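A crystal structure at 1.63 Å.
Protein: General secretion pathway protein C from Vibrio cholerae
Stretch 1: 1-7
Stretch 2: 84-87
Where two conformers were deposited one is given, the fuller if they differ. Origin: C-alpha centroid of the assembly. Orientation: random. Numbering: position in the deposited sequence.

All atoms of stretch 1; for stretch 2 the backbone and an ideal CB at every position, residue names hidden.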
# COMPACT_ATOMS: atom_id res chain seq x y z
N GLN A 1 -0.91 -3.27 -14.10
CA GLN A 1 -1.94 -2.87 -13.10
C GLN A 1 -1.76 -1.41 -12.68
O GLN A 1 -0.65 -0.86 -12.77
CB GLN A 1 -1.89 -3.79 -11.87
CG GLN A 1 -2.12 -5.26 -12.20
CD GLN A 1 -3.41 -5.49 -12.98
OE1 GLN A 1 -3.51 -6.43 -13.77
NE2 GLN A 1 -4.40 -4.61 -12.77
N GLU A 2 -2.84 -0.77 -12.25
CA GLU A 2 -2.76 0.66 -11.96
C GLU A 2 -2.99 0.97 -10.49
O GLU A 2 -4.07 1.38 -10.10
CB GLU A 2 -3.73 1.43 -12.86
CG GLU A 2 -3.37 1.33 -14.33
CD GLU A 2 -4.28 2.11 -15.23
OE1 GLU A 2 -5.39 2.50 -14.80
OE2 GLU A 2 -3.90 2.34 -16.40
N ILE A 3 -1.95 0.79 -9.68
CA ILE A 3 -2.06 1.04 -8.25
C ILE A 3 -2.57 2.46 -7.95
O ILE A 3 -3.30 2.67 -6.98
CB ILE A 3 -0.70 0.80 -7.54
CG1 ILE A 3 -0.32 -0.68 -7.65
CG2 ILE A 3 -0.77 1.23 -6.08
CD1 ILE A 3 1.06 -1.00 -7.09
N PHE A 4 -2.18 3.42 -8.79
CA PHE A 4 -2.56 4.83 -8.58
C PHE A 4 -4.06 5.10 -8.60
O PHE A 4 -4.50 6.14 -8.12
CB PHE A 4 -1.83 5.75 -9.58
CG PHE A 4 -2.19 5.51 -11.02
CD1 PHE A 4 -3.30 6.13 -11.58
CD2 PHE A 4 -1.41 4.68 -11.82
CE1 PHE A 4 -3.63 5.92 -12.92
CE2 PHE A 4 -1.73 4.47 -13.15
CZ PHE A 4 -2.84 5.08 -13.70
N GLN A 5 -4.84 4.17 -9.14
CA GLN A 5 -6.30 4.31 -9.12
C GLN A 5 -6.83 4.10 -7.71
O GLN A 5 -7.88 4.66 -7.34
CB GLN A 5 -6.97 3.30 -10.07
CG GLN A 5 -6.54 3.41 -11.53
CD GLN A 5 -7.11 4.63 -12.23
OE1 GLN A 5 -7.90 5.39 -11.66
NE2 GLN A 5 -6.73 4.81 -13.50
N TYR A 6 -6.09 3.32 -6.92
CA TYR A 6 -6.54 2.85 -5.60
C TYR A 6 -6.00 3.70 -4.48
O TYR A 6 -6.67 3.92 -3.48
CB TYR A 6 -6.08 1.40 -5.35
CG TYR A 6 -6.62 0.38 -6.33
CD1 TYR A 6 -7.72 -0.41 -5.99
CD2 TYR A 6 -6.04 0.21 -7.58
CE1 TYR A 6 -8.22 -1.34 -6.88
CE2 TYR A 6 -6.53 -0.74 -8.47
CZ TYR A 6 -7.63 -1.51 -8.11
OH TYR A 6 -8.13 -2.45 -9.00
N VAL A 7 -4.76 4.17 -4.63
CA VAL A 7 -4.06 4.76 -3.50
C VAL A 7 -2.88 5.61 -3.94
O VAL A 7 -2.30 5.39 -5.02
CB VAL A 7 -3.57 3.64 -2.52
CG1 VAL A 7 -2.44 2.82 -3.16
CG2 VAL A 7 -3.12 4.24 -1.21
N UNK A 84 -7.87 -5.40 0.95
CA UNK A 84 -7.83 -6.26 -0.21
C UNK A 84 -8.10 -5.48 -1.48
O UNK A 84 -9.17 -4.89 -1.66
CB UNK A 84 -8.84 -7.40 -0.06
N UNK A 85 -7.09 -5.45 -2.34
CA UNK A 85 -7.18 -4.77 -3.62
C UNK A 85 -7.47 -5.78 -4.73
O UNK A 85 -6.73 -6.74 -4.92
CB UNK A 85 -5.89 -4.00 -3.91
N UNK A 86 -8.57 -5.56 -5.45
CA UNK A 86 -8.98 -6.44 -6.54
C UNK A 86 -8.60 -5.78 -7.86
O UNK A 86 -9.04 -4.67 -8.12
CB UNK A 86 -10.48 -6.73 -6.48
N UNK A 87 -7.79 -6.45 -8.67
CA UNK A 87 -7.43 -5.93 -9.98
C UNK A 87 -8.36 -6.53 -11.03
O UNK A 87 -8.36 -6.13 -12.19
OXT UNK A 87 -9.15 -7.43 -10.72
CB UNK A 87 -5.97 -6.24 -10.31

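At position 84 the backbone angles, phi -101° and psi 117°, are those of an extended strand, and no atom of stretch 1 lies within 5.5 Å of the ideal CB. Stretch 1 therefore sets no demand here, and any residue that tolerates a strand would do. The deposited residue is Tyr84, whose CB, the side-chain atom nearest stretch 1, is 9.2 Å from Tyr6 CE1.

Position 85 continues the strand (phi -99°, psi 122°), but its CA-to-CB bond points toward stretch 1, and the ideal CB is 4.5 Å from CD1 of Tyr6. What stretch 1 offers there is an aromatic ring with no charge beside it. An aliphatic side chain would suit, and a beta-branched one, valine or isoleucine, fits the extended backbone well; leucine or methionine is also conceivable. The residue is Ile85. Its CG2 sits over one face of the Tyr6 ring, 3.9 Å from the centroid and 16° off the ring normal, a CH-pi contact whose closest atom pair is Ile85 CG2 to Tyr6 CE1 at 3.7 Å.

At position 86 the strand alternation turns the CA-to-CB bond away, and the ideal CB is 5.5 Å from the nearest atom of stretch 1, Tyr6 OH. The backbone matters more than the side chain: Tyr6 OH donates a hydrogen bond to the carbonyl O of this residue, 2.6 Å away, an interaction available to any residue type. With the CA-to-CB bond turned away, stretch 1 does not select the side chain, and many types would suit. Gln86 is found, and its NE2 donates to OXT of the residue at 87, 3.1 Å away with an N-H...acceptor angle of 174°.

Position 87 ends the chain, as its OXT atom reveals. The CA-to-CB bond points toward stretch 1, with the ideal CB 3.3 Å from Gln1 NE2 and 4.6 Å from Tyr6 OH. Beyond it lies a space bordered by the aliphatic part of Gln1, the Tyr6 ring and, further in, Ile3. Such surroundings favour a long apolar side chain; leucine, methionine or an aromatic could each reach them, and a flat ring could use the Gln1 methylenes and the Tyr6 ring together. Phe87 does so with chi1 at -72° (m). Gln1 CB lies 3.8 Å from the Phe87 ring centroid and 8° off its normal, directly over the face. The edge of Phe87 is directed at the face of Tyr6 in an offset arrangement, centroids 5.5 Å apart and planes at 84°, while Phe87 CZ reaches Ile3 CG1 at 4.4 Å.

Stretch 2 84-87: YIQF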
# COMPACT_ATOMS: atom_id res chain seq x y z
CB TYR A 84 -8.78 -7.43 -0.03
CG TYR A 84 -8.47 -8.19 1.24
CD1 TYR A 84 -7.37 -9.03 1.31
CD2 TYR A 84 -9.26 -8.04 2.38
CE1 TYR A 84 -7.06 -9.72 2.47
CE2 TYR A 84 -8.96 -8.72 3.55
CZ TYR A 84 -7.86 -9.56 3.59
OH TYR A 84 -7.56 -10.25 4.74
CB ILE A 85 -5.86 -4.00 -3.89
CG1 ILE A 85 -5.80 -2.74 -3.02
CG2 ILE A 85 -5.71 -3.65 -5.37
CD1 ILE A 85 -4.41 -2.12 -2.95
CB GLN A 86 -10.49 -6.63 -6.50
CG GLN A 86 -11.02 -7.52 -7.61
CD GLN A 86 -10.50 -8.95 -7.46
OE1 GLN A 86 -10.82 -9.64 -6.49
NE2 GLN A 86 -9.70 -9.38 -8.42
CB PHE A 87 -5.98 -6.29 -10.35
CG PHE A 87 -4.93 -5.53 -9.56
CD1 PHE A 87 -3.85 -6.19 -9.00
CD2 PHE A 87 -5.03 -4.16 -9.40
CE1 PHE A 87 -2.88 -5.49 -8.28
CE2 PHE A 87 -4.06 -3.45 -8.69
CZ PHE A 87 -2.99 -4.12 -8.13
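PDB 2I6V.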